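Long-range contacts in alkane monooxygenase (Geobacillus thermodenitrificans, PDB 3B9O), which is a luciferase-like monooxygenase of the TIM-barrel clan, modelled here with flavin mononucleotide in its pocket: residues V135-L139 against R157-A161; R234-A238 against F257-I261. All coordinates share one frame. Numbering follows the deposited sequence.

Contact 1 of 2, residues V135-L139 against R157-A161; sequences VTSHL and RYDLA. With FMN (flavin mononucleotide), chain C.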
ATOM      1  N   VAL A 135      -5.071  -6.160   3.704  1.00 18.07           N
ATOM      2  CA  VAL A 135      -5.340  -6.905   2.495  1.00 22.72           C
ATOM      3  C   VAL A 135      -5.955  -8.273   2.898  1.00 16.23           C
ATOM      4  O   VAL A 135      -5.764  -8.716   4.032  1.00 21.72           O
ATOM      5  CB  VAL A 135      -3.976  -7.020   1.746  1.00 33.47           C
ATOM      6  CG1 VAL A 135      -3.682  -8.397   1.266  1.00 45.82           C
ATOM      7  CG2 VAL A 135      -3.839  -5.907   0.703  1.00 19.77           C
ATOM      8  N   THR A 136      -6.721  -8.896   1.997  1.00 19.63           N
ATOM      9  CA  THR A 136      -7.192 -10.282   2.187  1.00 19.13           C
ATOM     10  C   THR A 136      -6.448 -11.351   1.368  1.00 26.62           C
ATOM     11  O   THR A 136      -6.510 -12.517   1.721  1.00 33.14           O
ATOM     12  CB  THR A 136      -8.702 -10.463   1.866  1.00 24.08           C
ATOM     13  OG1 THR A 136      -8.976  -9.869   0.599  1.00 25.92           O
ATOM     14  CG2 THR A 136      -9.584  -9.794   2.925  1.00 19.23           C
ATOM     15  N   SER A 137      -5.786 -11.021   0.263  1.00 26.52           N
ATOM     16  CA  SER A 137      -5.060 -12.104  -0.482  1.00 59.31           C
ATOM     17  C   SER A 137      -5.979 -12.985  -1.359  1.00 47.61           C
ATOM     18  O   SER A 137      -7.104 -13.332  -0.976  1.00 44.45           O
ATOM     19  CB  SER A 137      -4.291 -13.043   0.465  1.00 30.54           C
ATOM     20  OG  SER A 137      -3.305 -12.341   1.234  1.00 55.06           O
ATOM     21  N   HIS A 138      -5.483 -13.375  -2.522  1.00 38.84           N
ATOM     22  CA  HIS A 138      -6.340 -14.005  -3.519  1.00 39.70           C
ATOM     23  C   HIS A 138      -5.578 -15.065  -4.269  1.00 43.22           C
ATOM     24  O   HIS A 138      -6.009 -15.460  -5.360  1.00 40.35           O
ATOM     25  CB  HIS A 138      -6.796 -12.944  -4.530  1.00 22.47           C
ATOM     26  CG  HIS A 138      -5.693 -12.032  -4.958  1.00 29.59           C
ATOM     27  ND1 HIS A 138      -5.550 -10.753  -4.464  1.00 30.15           N
ATOM     28  CD2 HIS A 138      -4.649 -12.231  -5.796  1.00 37.63           C
ATOM     29  CE1 HIS A 138      -4.486 -10.190  -5.007  1.00 38.58           C
ATOM     30  NE2 HIS A 138      -3.919 -11.067  -5.819  1.00 47.91           N
ATOM     31  N   LEU A 139      -4.425 -15.470  -3.730  1.00 28.93           N
ATOM     32  CA  LEU A 139      -3.538 -16.418  -4.410  1.00 28.40           C
ATOM     33  C   LEU A 139      -3.566 -17.760  -3.679  1.00 29.37           C
ATOM     34  O   LEU A 139      -3.067 -17.857  -2.554  1.00 32.86           O
ATOM     35  CB  LEU A 139      -2.118 -15.852  -4.532  1.00 35.61           C
ATOM     36  CG  LEU A 139      -1.886 -14.625  -5.440  1.00 39.46           C
ATOM     37  CD1 LEU A 139      -0.523 -14.002  -5.177  1.00 27.05           C
ATOM     38  CD2 LEU A 139      -2.020 -14.944  -6.908  1.00 25.73           C
ATOM     39  N   ARG A 157     -13.470 -13.735   3.554  1.00 19.19           N
ATOM     40  CA  ARG A 157     -12.148 -13.215   3.914  1.00 22.62           C
ATOM     41  C   ARG A 157     -12.205 -11.798   4.505  1.00 23.65           C
ATOM     42  O   ARG A 157     -11.431 -11.489   5.406  1.00 26.83           O
ATOM     43  CB  ARG A 157     -11.216 -13.237   2.697  1.00 19.95           C
ATOM     44  CG  ARG A 157     -10.752 -14.650   2.367  1.00 23.77           C
ATOM     45  CD  ARG A 157     -10.057 -14.748   1.035  1.00 25.90           C
ATOM     46  NE  ARG A 157      -9.747 -16.144   0.826  1.00 32.44           N
ATOM     47  CZ  ARG A 157      -8.536 -16.644   0.611  1.00 40.12           C
ATOM     48  NH1 ARG A 157      -7.470 -15.855   0.504  1.00 41.02           N
ATOM     49  NH2 ARG A 157      -8.406 -17.946   0.460  1.00 42.05           N
ATOM     50  N   TYR A 158     -13.114 -10.958   4.002  1.00 23.26           N
ATOM     51  CA  TYR A 158     -13.309  -9.600   4.533  1.00 21.59           C
ATOM     52  C   TYR A 158     -13.998  -9.565   5.901  1.00 32.34           C
ATOM     53  O   TYR A 158     -13.701  -8.698   6.726  1.00 22.37           O
ATOM     54  CB  TYR A 158     -14.053  -8.702   3.531  1.00 19.20           C
ATOM     55  CG  TYR A 158     -13.145  -8.105   2.476  1.00 27.74           C
ATOM     56  CD1 TYR A 158     -13.123  -8.599   1.177  1.00 17.64           C
ATOM     57  CD2 TYR A 158     -12.283  -7.060   2.794  1.00 24.56           C
ATOM     58  CE1 TYR A 158     -12.260  -8.040   0.206  1.00 31.37           C
ATOM     59  CE2 TYR A 158     -11.412  -6.500   1.841  1.00 21.74           C
ATOM     60  CZ  TYR A 158     -11.399  -6.983   0.553  1.00 28.38           C
ATOM     61  OH  TYR A 158     -10.533  -6.408  -0.380  1.00 22.50           O
ATOM     62  N   ASP A 159     -14.903 -10.506   6.156  1.00 20.85           N
ATOM     63  CA  ASP A 159     -15.466 -10.645   7.492  1.00 17.23           C
ATOM     64  C   ASP A 159     -14.383 -11.029   8.517  1.00 20.50           C
ATOM     65  O   ASP A 159     -14.380 -10.535   9.643  1.00 20.50           O
ATOM     66  CB  ASP A 159     -16.567 -11.705   7.494  1.00 28.94           C
ATOM     67  CG  ASP A 159     -17.752 -11.332   6.584  1.00 34.54           C
ATOM     68  OD1 ASP A 159     -18.072 -10.144   6.433  1.00 27.05           O
ATOM     69  OD2 ASP A 159     -18.361 -12.258   6.049  1.00 30.22           O
ATOM     70  N   LEU A 160     -13.495 -11.938   8.124  1.00 16.66           N
ATOM     71  CA  LEU A 160     -12.348 -12.313   8.939  1.00 19.59           C
ATOM     72  C   LEU A 160     -11.449 -11.082   9.203  1.00 26.08           C
ATOM     73  O   LEU A 160     -11.037 -10.820  10.350  1.00 18.49           O
ATOM     74  CB  LEU A 160     -11.573 -13.452   8.247  1.00 20.45           C
ATOM     75  CG  LEU A 160     -10.166 -13.754   8.775  1.00 20.74           C
ATOM     76  CD1 LEU A 160     -10.197 -14.175  10.240  1.00 25.56           C
ATOM     77  CD2 LEU A 160      -9.524 -14.830   7.941  1.00 19.74           C
ATOM     78  N   ALA A 161     -11.181 -10.316   8.145  1.00 14.92           N
ATOM     79  CA  ALA A 161     -10.465  -9.065   8.284  1.00 18.42           C
ATOM     80  C   ALA A 161     -11.131  -8.082   9.274  1.00 23.91           C
ATOM     81  O   ALA A 161     -10.428  -7.412  10.053  1.00 15.36           O
ATOM     82  CB  ALA A 161     -10.271  -8.435   6.914  1.00 13.63           C
TER
HETATM   83  N1  FMN C 441      -3.242  -7.697  -2.948  1.00 55.89           N
HETATM   84  C2  FMN C 441      -2.154  -8.225  -2.341  1.00 87.73           C
HETATM   85  O2  FMN C 441      -2.232  -9.412  -1.906  1.00 53.32           O
HETATM   86  N3  FMN C 441      -1.026  -7.451  -2.227  1.00 53.06           N
HETATM   87  C4  FMN C 441      -0.985  -6.165  -2.702  1.00 58.29           C
HETATM   88  O4  FMN C 441       0.049  -5.476  -2.578  1.00 56.77           O
HETATM   89  C4A FMN C 441      -2.115  -5.611  -3.324  1.00 44.69           C
HETATM   90  N5  FMN C 441      -2.146  -4.335  -3.815  1.00 53.21           N
HETATM   91  C5A FMN C 441      -3.277  -3.861  -4.427  1.00 66.26           C
HETATM   92  C6  FMN C 441      -3.343  -2.556  -4.954  1.00 52.67           C
HETATM   93  C7  FMN C 441      -4.519  -2.083  -5.569  1.00 41.13           C
HETATM   94  C7M FMN C 441      -4.605  -0.686  -6.144  1.00 65.89           C
HETATM   95  C8  FMN C 441      -5.634  -2.905  -5.650  1.00 62.37           C
HETATM   96  C8M FMN C 441      -6.901  -2.411  -6.310  1.00 56.28           C
HETATM   97  C9  FMN C 441      -5.583  -4.206  -5.135  1.00 40.44           C
HETATM   98  C9A FMN C 441      -4.413  -4.694  -4.525  1.00 71.07           C
HETATM   99  N10 FMN C 441      -4.369  -5.956  -4.026  1.00 83.50           N
HETATM  100  C10 FMN C 441      -3.248  -6.425  -3.441  1.00 70.05           C
HETATM  101  C1' FMN C 441      -5.535  -6.861  -4.104  1.00 64.74           C
HETATM  102  C2' FMN C 441      -6.306  -6.826  -2.773  1.00 60.62           C
HETATM  103  O2' FMN C 441      -5.652  -5.982  -1.824  1.00 43.14           O
HETATM  104  C3' FMN C 441      -6.540  -8.190  -2.104  1.00 60.97           C
HETATM  105  O3' FMN C 441      -5.350  -9.006  -2.047  1.00 46.02           O
HETATM  106  C4' FMN C 441      -7.781  -8.930  -2.651  1.00 72.58           C
HETATM  107  O4' FMN C 441      -7.474 -10.269  -3.050  1.00 84.09           O
HETATM  108  C5' FMN C 441      -8.480  -8.232  -3.823  1.00 65.18           C
HETATM  109  O5' FMN C 441      -9.461  -7.399  -3.218  1.00 47.04           O
HETATM  110  P   FMN C 441     -10.862  -7.036  -3.915  1.00 51.81           P
HETATM  111  O1P FMN C 441     -11.313  -8.331  -4.570  1.00 71.81           O
HETATM  112  O2P FMN C 441     -11.690  -6.571  -2.753  1.00 30.75           O
HETATM  113  O3P FMN C 441     -10.552  -5.990  -4.970  1.00 63.87           O
HETATM  114  O   HOH W   1      -7.890  -7.008   0.155  1.00 43.83           O

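Contact 2 of 2, residues R234-A238 against F257-I261; sequences REFAA and FVDDI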
ATOM      1  N   ARG A 234     -14.632  -2.224  -0.979  1.00 20.66           N
ATOM      2  CA  ARG A 234     -14.971  -0.794  -0.861  1.00 24.52           C
ATOM      3  C   ARG A 234     -15.722  -0.565   0.406  1.00 20.10           C
ATOM      4  O   ARG A 234     -15.528   0.444   1.065  1.00 17.49           O
ATOM      5  CB  ARG A 234     -15.794  -0.278  -2.056  1.00 20.34           C
ATOM      6  CG  ARG A 234     -14.956   0.068  -3.280  1.00 24.51           C
ATOM      7  CD  ARG A 234     -15.836   0.626  -4.439  1.00 28.68           C
ATOM      8  NE  ARG A 234     -16.105  -0.500  -5.303  1.00 44.46           N
ATOM      9  CZ  ARG A 234     -17.273  -0.913  -5.752  1.00 37.54           C
ATOM     10  NH1 ARG A 234     -18.416  -0.275  -5.504  1.00 36.74           N
ATOM     11  NH2 ARG A 234     -17.256  -1.981  -6.510  1.00 46.78           N
ATOM     12  N   GLU A 235     -16.581  -1.521   0.776  1.00 24.87           N
ATOM     13  CA  GLU A 235     -17.318  -1.412   2.034  1.00 17.91           C
ATOM     14  C   GLU A 235     -16.368  -1.468   3.237  1.00 18.61           C
ATOM     15  O   GLU A 235     -16.551  -0.757   4.248  1.00 17.47           O
ATOM     16  CB  GLU A 235     -18.345  -2.542   2.135  1.00 23.18           C
ATOM     17  CG  GLU A 235     -19.266  -2.395   3.337  1.00 22.70           C
ATOM     18  CD  GLU A 235     -20.250  -1.234   3.198  1.00 21.97           C
ATOM     19  OE1 GLU A 235     -20.752  -0.786   4.231  1.00 23.70           O
ATOM     20  OE2 GLU A 235     -20.514  -0.763   2.065  1.00 23.06           O
ATOM     21  N   PHE A 236     -15.378  -2.350   3.130  1.00 18.05           N
ATOM     22  CA  PHE A 236     -14.348  -2.520   4.166  1.00 20.82           C
ATOM     23  C   PHE A 236     -13.512  -1.263   4.350  1.00 15.63           C
ATOM     24  O   PHE A 236     -13.268  -0.847   5.473  1.00 19.84           O
ATOM     25  CB  PHE A 236     -13.416  -3.689   3.821  1.00 16.53           C
ATOM     26  CG  PHE A 236     -12.421  -4.013   4.913  1.00 22.38           C
ATOM     27  CD1 PHE A 236     -12.776  -4.840   5.955  1.00 14.73           C
ATOM     28  CD2 PHE A 236     -11.136  -3.491   4.896  1.00 20.89           C
ATOM     29  CE1 PHE A 236     -11.872  -5.151   6.967  1.00 10.55           C
ATOM     30  CE2 PHE A 236     -10.215  -3.809   5.921  1.00 21.04           C
ATOM     31  CZ  PHE A 236     -10.601  -4.644   6.944  1.00 20.59           C
ATOM     32  N   ALA A 237     -13.027  -0.705   3.236  1.00 17.62           N
ATOM     33  CA  ALA A 237     -12.428   0.626   3.185  1.00 16.52           C
ATOM     34  C   ALA A 237     -13.253   1.703   3.891  1.00 17.91           C
ATOM     35  O   ALA A 237     -12.728   2.450   4.720  1.00 12.86           O
ATOM     36  CB  ALA A 237     -12.173   1.026   1.690  1.00 17.52           C
ATOM     37  N   ALA A 238     -14.559   1.777   3.575  1.00 17.61           N
ATOM     38  CA  ALA A 238     -15.469   2.782   4.153  1.00 18.13           C
ATOM     39  C   ALA A 238     -15.534   2.676   5.663  1.00 17.32           C
ATOM     40  O   ALA A 238     -15.535   3.693   6.388  1.00 15.85           O
ATOM     41  CB  ALA A 238     -16.885   2.645   3.534  1.00 14.74           C
ATOM     42  N   PHE A 257     -15.430   6.010  -7.727  1.00 22.29           N
ATOM     43  CA  PHE A 257     -15.005   5.194  -6.588  1.00 18.57           C
ATOM     44  C   PHE A 257     -14.797   6.022  -5.326  1.00 19.21           C
ATOM     45  O   PHE A 257     -15.152   5.578  -4.241  1.00 15.22           O
ATOM     46  CB  PHE A 257     -13.797   4.304  -6.953  1.00 22.19           C
ATOM     47  CG  PHE A 257     -14.154   3.194  -7.912  1.00 25.54           C
ATOM     48  CD1 PHE A 257     -13.591   3.134  -9.180  1.00 33.63           C
ATOM     49  CD2 PHE A 257     -15.110   2.240  -7.553  1.00 42.24           C
ATOM     50  CE1 PHE A 257     -13.945   2.124 -10.069  1.00 28.64           C
ATOM     51  CE2 PHE A 257     -15.468   1.227  -8.432  1.00 44.81           C
ATOM     52  CZ  PHE A 257     -14.882   1.171  -9.690  1.00 40.32           C
ATOM     53  N   VAL A 258     -14.261   7.238  -5.493  1.00 15.06           N
ATOM     54  CA  VAL A 258     -14.052   8.174  -4.385  1.00 20.72           C
ATOM     55  C   VAL A 258     -15.431   8.438  -3.759  1.00 24.50           C
ATOM     56  O   VAL A 258     -15.622   8.290  -2.551  1.00 16.84           O
ATOM     57  CB  VAL A 258     -13.394   9.508  -4.880  1.00 16.45           C
ATOM     58  CG1 VAL A 258     -13.494  10.616  -3.839  1.00 17.86           C
ATOM     59  CG2 VAL A 258     -11.916   9.288  -5.245  1.00 16.19           C
ATOM     60  N   ASP A 259     -16.388   8.775  -4.622  1.00 19.14           N
ATOM     61  CA  ASP A 259     -17.752   9.146  -4.188  1.00 20.78           C
ATOM     62  C   ASP A 259     -18.454   7.936  -3.545  1.00 18.94           C
ATOM     63  O   ASP A 259     -19.102   8.071  -2.507  1.00 19.97           O
ATOM     64  CB  ASP A 259     -18.560   9.692  -5.394  1.00 20.00           C
ATOM     65  CG  ASP A 259     -18.143  11.114  -5.797  1.00 25.71           C
ATOM     66  OD1 ASP A 259     -17.368  11.752  -5.074  1.00 33.35           O
ATOM     67  OD2 ASP A 259     -18.592  11.616  -6.837  1.00 33.05           O
ATOM     68  N   ASP A 260     -18.218   6.745  -4.108  1.00 13.68           N
ATOM     69  CA  ASP A 260     -18.839   5.500  -3.630  1.00 14.16           C
ATOM     70  C   ASP A 260     -18.405   5.171  -2.206  1.00 18.34           C
ATOM     71  O   ASP A 260     -19.233   4.924  -1.311  1.00 19.74           O
ATOM     72  CB  ASP A 260     -18.486   4.351  -4.556  1.00 15.69           C
ATOM     73  CG  ASP A 260     -19.227   3.076  -4.214  1.00 27.03           C
ATOM     74  OD1 ASP A 260     -18.546   2.073  -3.970  1.00 21.13           O
ATOM     75  OD2 ASP A 260     -20.483   3.097  -4.191  1.00 27.05           O
ATOM     76  N   ILE A 261     -17.100   5.217  -1.985  1.00 18.42           N
ATOM     77  CA  ILE A 261     -16.563   4.980  -0.652  1.00 20.87           C
ATOM     78  C   ILE A 261     -16.987   6.017   0.348  1.00 15.90           C
ATOM     79  O   ILE A 261     -17.335   5.666   1.478  1.00 13.53           O
ATOM     80  CB  ILE A 261     -15.019   4.802  -0.650  1.00 16.86           C
ATOM     81  CG1 ILE A 261     -14.671   3.483  -1.293  1.00 17.37           C
ATOM     82  CG2 ILE A 261     -14.453   4.760   0.769  1.00 16.98           C
ATOM     83  CD1 ILE A 261     -13.259   3.490  -1.778  1.00 16.06           C
TER

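Contact 1 of 2, residues V135-L139 against R157-A161
Val135 ends strand 130-135 and points away from the helix, its CG2 3.1 Å from FMN O2'. Thr136 carries most of the packing: its CG2 sits 3.5 Å from Arg157 O and 3.8 Å from the centroid of the Tyr158 ring, almost on the ring normal, a CH-pi contact. Its N donates to water 1 (2.9 Å), which donates to Tyr158 OH (2.8 Å); Tyr158 OH donates to FMN O2P at 2.6 Å. At Ser137 the backbone works both ways: N donates to FMN O3' (3.1 Å), and O takes a weak bond from Arg157 NH1 (2.9 Å). His138 turns its ring from the helix, and its ND1 makes a very short 2.4 Å hydrogen bond to FMN O4'. The loop at the C-terminal end of strand 130-135 thus binds the ribityl hydroxyls and helix 154-174 the phosphate: one wall of a TIM-barrel flavin pocket. Arg157 is salt-bridged to Asp143 of helix 140-145, Thr108 bonds Thr136 O, and Tyr158 and Ala161 pack against Phe236 of helix 231-240.

Contact 2 of 2, residues R234-A238 against F257-I261
Two helices cross here at -60°, with their axes 10.1 Å apart over these segments. The backbones come closest towards the C-terminal ends, where the CA atoms of Ala238 and Ile261 are 5.4 Å apart. Small side chains suit that approach: Ala238 CB rests 3.7 Å from Ile261 O and 4.2 Å from Ile261 CG2, while Ala237 CB lies 4.4 Å from Ile261 CD1. Ile261 is the main apolar piece of the interface, its CG1 also lying 3.9 Å from Arg234 O and 4.0 Å from Arg234 CG. Underneath, Ala237 and Ile261 both touch Val244 of strand 243-246. Towards the other end of the segments the gap is bridged by a long side chain. Arg234 reaches across with its CD 3.6 Å from Phe257 CD2 and one face of its guanidinium over Phe257 CE2, and its NH1 donates to Asp260 OD1 at 2.8 Å, nearly linear at 176°, in a salt bridge. Arg234 NE is bonded to Met229 O, and Asp260 OD1 also pairs with Arg264, so one carboxylate oxygen serves two arginines. The chemistry thus divides along the crossing: alanines and isoleucine fill the close, buried end next to the barrel strands, and a charged pair flanked by an aromatic ring ties the helices together at the partly exposed end.

In the fold
Following the chain from the N terminus, contact 1 closes first: after strand 130-135 the chain makes helix 140-145 and returns with helix 154-174 against the loop it has just left. Strand 223-227, the parallel neighbour of strand 130-135, then leads into helix 231-240. Contact 2 closes across the strand 243-246 excursion, joining helices 231-240 and 251-265, consecutive helices of the barrel. The two loops are in series, neither enclosing nor crossing the other. They meet through Phe236, whose CE1 is 3.7 Å from Ala161 CB and whose CB is 3.7 Å from Tyr158 CD2. Helix 231-240, packed between helices 154-174 and 251-265, thus joins the FMN-binding segments of contact 1 to strand 243-246.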